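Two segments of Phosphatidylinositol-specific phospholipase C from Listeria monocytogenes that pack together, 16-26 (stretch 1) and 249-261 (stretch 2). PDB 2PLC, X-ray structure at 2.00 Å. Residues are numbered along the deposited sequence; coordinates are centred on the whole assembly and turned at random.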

# COMPACT_ATOMS: atom_id res chain seq x y z
N LEU A 16 14.35 -1.31 -1.40
CA LEU A 16 12.91 -1.44 -1.50
C LEU A 16 12.40 -1.15 -2.91
O LEU A 16 11.42 -1.73 -3.35
CB LEU A 16 12.24 -0.51 -0.48
CG LEU A 16 11.13 -1.07 0.42
CD1 LEU A 16 11.61 -2.31 1.15
CD2 LEU A 16 10.73 0.00 1.42
N ALA A 17 13.10 -0.26 -3.62
CA ALA A 17 12.71 0.11 -4.99
C ALA A 17 13.02 -0.96 -6.02
O ALA A 17 12.51 -0.93 -7.14
CB ALA A 17 13.37 1.42 -5.38
N ALA A 18 13.86 -1.92 -5.64
CA ALA A 18 14.25 -3.01 -6.52
C ALA A 18 13.31 -4.21 -6.41
O ALA A 18 13.59 -5.28 -6.96
CB ALA A 18 15.67 -3.44 -6.21
N LEU A 19 12.17 -4.03 -5.73
CA LEU A 19 11.22 -5.13 -5.53
C LEU A 19 9.89 -5.01 -6.26
O LEU A 19 9.50 -3.94 -6.71
CB LEU A 19 10.92 -5.29 -4.03
CG LEU A 19 12.04 -5.58 -3.04
CD1 LEU A 19 11.48 -5.52 -1.63
CD2 LEU A 19 12.63 -6.94 -3.32
N SER A 20 9.21 -6.15 -6.36
CA SER A 20 7.88 -6.26 -6.94
C SER A 20 7.02 -6.55 -5.71
O SER A 20 7.12 -7.62 -5.10
CB SER A 20 7.81 -7.41 -7.93
OG SER A 20 8.67 -7.17 -9.03
N ILE A 21 6.21 -5.58 -5.31
CA ILE A 21 5.39 -5.72 -4.11
C ILE A 21 3.89 -5.70 -4.36
O ILE A 21 3.39 -4.82 -5.07
CB ILE A 21 5.74 -4.59 -3.12
CG1 ILE A 21 7.25 -4.57 -2.86
CG2 ILE A 21 4.96 -4.75 -1.82
CD1 ILE A 21 7.74 -3.33 -2.14
N PRO A 22 3.15 -6.68 -3.79
CA PRO A 22 1.69 -6.77 -3.93
C PRO A 22 1.08 -5.84 -2.89
O PRO A 22 1.52 -5.82 -1.74
CB PRO A 22 1.39 -8.23 -3.55
CG PRO A 22 2.74 -8.92 -3.49
CD PRO A 22 3.67 -7.84 -3.05
N GLY A 23 0.07 -5.07 -3.29
CA GLY A 23 -0.58 -4.16 -2.36
C GLY A 23 -2.07 -4.14 -2.60
O GLY A 23 -2.54 -4.66 -3.60
N THR A 24 -2.82 -3.54 -1.67
CA THR A 24 -4.26 -3.45 -1.81
C THR A 24 -4.73 -2.00 -1.78
O THR A 24 -4.17 -1.16 -1.06
CB THR A 24 -4.98 -4.20 -0.67
OG1 THR A 24 -4.41 -3.81 0.58
CG2 THR A 24 -4.87 -5.70 -0.85
N HIS A 25 -5.73 -1.70 -2.61
CA HIS A 25 -6.30 -0.36 -2.68
C HIS A 25 -7.47 -0.33 -1.70
O HIS A 25 -8.26 -1.28 -1.66
CB HIS A 25 -6.79 -0.07 -4.11
CG HIS A 25 -7.70 1.11 -4.21
ND1 HIS A 25 -9.01 1.00 -4.61
CD2 HIS A 25 -7.48 2.43 -3.98
CE1 HIS A 25 -9.57 2.20 -4.62
NE2 HIS A 25 -8.66 3.08 -4.24
N ASP A 26 -7.54 0.72 -0.89
CA ASP A 26 -8.60 0.88 0.11
C ASP A 26 -8.73 -0.41 0.93
O ASP A 26 -9.80 -1.02 1.03
CB ASP A 26 -9.92 1.23 -0.57
CG ASP A 26 -10.81 2.09 0.29
OD1 ASP A 26 -10.54 2.27 1.50
OD2 ASP A 26 -11.79 2.61 -0.27
N VAL A 249 13.01 -10.18 -15.92
CA VAL A 249 12.76 -8.78 -15.57
C VAL A 249 12.11 -8.67 -14.19
O VAL A 249 10.97 -9.10 -14.00
CB VAL A 249 11.86 -8.09 -16.62
CG1 VAL A 249 11.74 -6.61 -16.30
CG2 VAL A 249 12.44 -8.30 -18.01
N ARG A 250 12.84 -8.09 -13.24
CA ARG A 250 12.38 -7.92 -11.86
C ARG A 250 12.20 -6.45 -11.46
O ARG A 250 12.45 -5.54 -12.25
CB ARG A 250 13.38 -8.55 -10.88
CG ARG A 250 13.50 -10.05 -10.93
CD ARG A 250 14.45 -10.52 -12.00
NE ARG A 250 15.16 -11.73 -11.58
CZ ARG A 250 14.84 -12.96 -11.95
NH1 ARG A 250 13.81 -13.18 -12.76
NH2 ARG A 250 15.55 -13.99 -11.52
N GLY A 251 11.77 -6.24 -10.22
CA GLY A 251 11.58 -4.90 -9.67
C GLY A 251 10.52 -4.05 -10.33
O GLY A 251 10.76 -2.90 -10.68
N LEU A 252 9.31 -4.60 -10.43
CA LEU A 252 8.19 -3.92 -11.07
C LEU A 252 7.50 -2.88 -10.19
O LEU A 252 6.56 -2.22 -10.63
CB LEU A 252 7.18 -4.96 -11.54
CG LEU A 252 7.73 -6.10 -12.40
CD1 LEU A 252 6.61 -7.04 -12.78
CD2 LEU A 252 8.43 -5.56 -13.64
N GLY A 253 7.96 -2.72 -8.96
CA GLY A 253 7.36 -1.75 -8.06
C GLY A 253 6.16 -2.32 -7.32
O GLY A 253 5.98 -3.53 -7.24
N ILE A 254 5.34 -1.43 -6.79
CA ILE A 254 4.15 -1.80 -6.03
C ILE A 254 2.90 -1.87 -6.89
O ILE A 254 2.45 -0.87 -7.45
CB ILE A 254 3.92 -0.82 -4.87
CG1 ILE A 254 5.21 -0.67 -4.06
CG2 ILE A 254 2.79 -1.32 -3.97
CD1 ILE A 254 5.20 0.47 -3.10
N LEU A 255 2.35 -3.08 -7.02
CA LEU A 255 1.14 -3.33 -7.80
C LEU A 255 -0.03 -3.34 -6.83
O LEU A 255 -0.22 -4.29 -6.07
CB LEU A 255 1.28 -4.66 -8.56
CG LEU A 255 2.48 -4.69 -9.53
CD1 LEU A 255 2.59 -6.04 -10.22
CD2 LEU A 255 2.34 -3.58 -10.57
N ILE A 256 -0.80 -2.25 -6.86
CA ILE A 256 -1.93 -2.02 -5.97
C ILE A 256 -3.27 -2.46 -6.57
O ILE A 256 -3.76 -1.85 -7.52
CB ILE A 256 -1.94 -0.53 -5.57
CG1 ILE A 256 -0.51 -0.09 -5.20
CG2 ILE A 256 -2.84 -0.31 -4.38
CD1 ILE A 256 -0.35 1.38 -5.00
N MET A 257 -3.90 -3.45 -5.94
CA MET A 257 -5.14 -4.03 -6.45
C MET A 257 -6.39 -4.04 -5.57
O MET A 257 -6.33 -3.87 -4.34
CB MET A 257 -4.87 -5.49 -6.84
CG MET A 257 -3.63 -5.72 -7.68
SD MET A 257 -3.10 -7.42 -7.68
CE MET A 257 -2.12 -7.47 -6.17
N ASP A 258 -7.51 -4.26 -6.24
CA ASP A 258 -8.82 -4.43 -5.63
C ASP A 258 -9.06 -5.92 -5.83
O ASP A 258 -8.65 -6.47 -6.86
CB ASP A 258 -9.92 -3.70 -6.41
CG ASP A 258 -9.96 -2.22 -6.12
OD1 ASP A 258 -9.49 -1.78 -5.05
OD2 ASP A 258 -10.50 -1.49 -6.98
N PHE A 259 -9.66 -6.58 -4.84
CA PHE A 259 -9.97 -8.00 -4.90
C PHE A 259 -8.86 -8.92 -5.43
O PHE A 259 -9.08 -9.71 -6.35
CB PHE A 259 -11.25 -8.22 -5.74
CG PHE A 259 -12.46 -7.52 -5.20
CD1 PHE A 259 -13.16 -8.04 -4.13
CD2 PHE A 259 -12.92 -6.36 -5.80
CE1 PHE A 259 -14.31 -7.42 -3.66
CE2 PHE A 259 -14.06 -5.72 -5.34
CZ PHE A 259 -14.76 -6.25 -4.27
N PRO A 260 -7.65 -8.83 -4.87
CA PRO A 260 -6.59 -9.70 -5.37
C PRO A 260 -6.78 -11.14 -4.92
O PRO A 260 -7.21 -11.40 -3.80
CB PRO A 260 -5.34 -9.11 -4.75
CG PRO A 260 -5.84 -8.60 -3.42
CD PRO A 260 -7.13 -7.92 -3.83
N GLU A 261 -6.49 -12.08 -5.82
CA GLU A 261 -6.59 -13.50 -5.50
C GLU A 261 -5.25 -14.00 -4.97
O GLU A 261 -4.20 -13.44 -5.29
CB GLU A 261 -6.99 -14.30 -6.73
CG GLU A 261 -8.39 -13.97 -7.21
CD GLU A 261 -8.84 -14.88 -8.32
OE1 GLU A 261 -8.35 -14.72 -9.47
OE2 GLU A 261 -9.68 -15.77 -8.05
O HOH W 1 12.71 -7.92 -7.86

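Strands 20-24 and 253-257 lie side by side as parallel neighbours, their axes inclined by 28° and 4.3 Å apart at closest approach. The odd-numbered residues of the first strand supply the backbone ladder: Ile21 N donates to Gly253 O (2.8 Å) and Ile21 O accepts from Leu255 N (2.8 Å), and Gly23 repeats the pattern with Leu255 O (from Gly23 N, 2.9 Å) and Met257 N (to Gly23 O, 3.0 Å). Gly253 N to Leu19 O (3.0 Å) and His25 N to Met257 O (2.8 Å) extend it at the two ends.

Before the strands, Gly251 packs its CA 3.4 Å from Ala18 O, where a CB would crowd that oxygen; its positive phi also favours glycine. A water donates to Ala18 O and weakly accepts from Gly251 N. The buried Ser20 hydroxyl turns back to accept from Leu252 N (Ser20 OG to Leu252 N, 3.0 Å).

Ile21 and Ile254 share one sheet face, with Ile21 CB 4.1 Å from Ile254 CG1. Gly23 leaves room there: a CB would sit tightly against Ile254 CG2. On the other face, Met257 brings its CE to 4.4 Å from Pro22 CB. Beyond the strands, the His25 ring edge meets carboxylate, ND1 donating to Asp258 OD1 (2.9 Å).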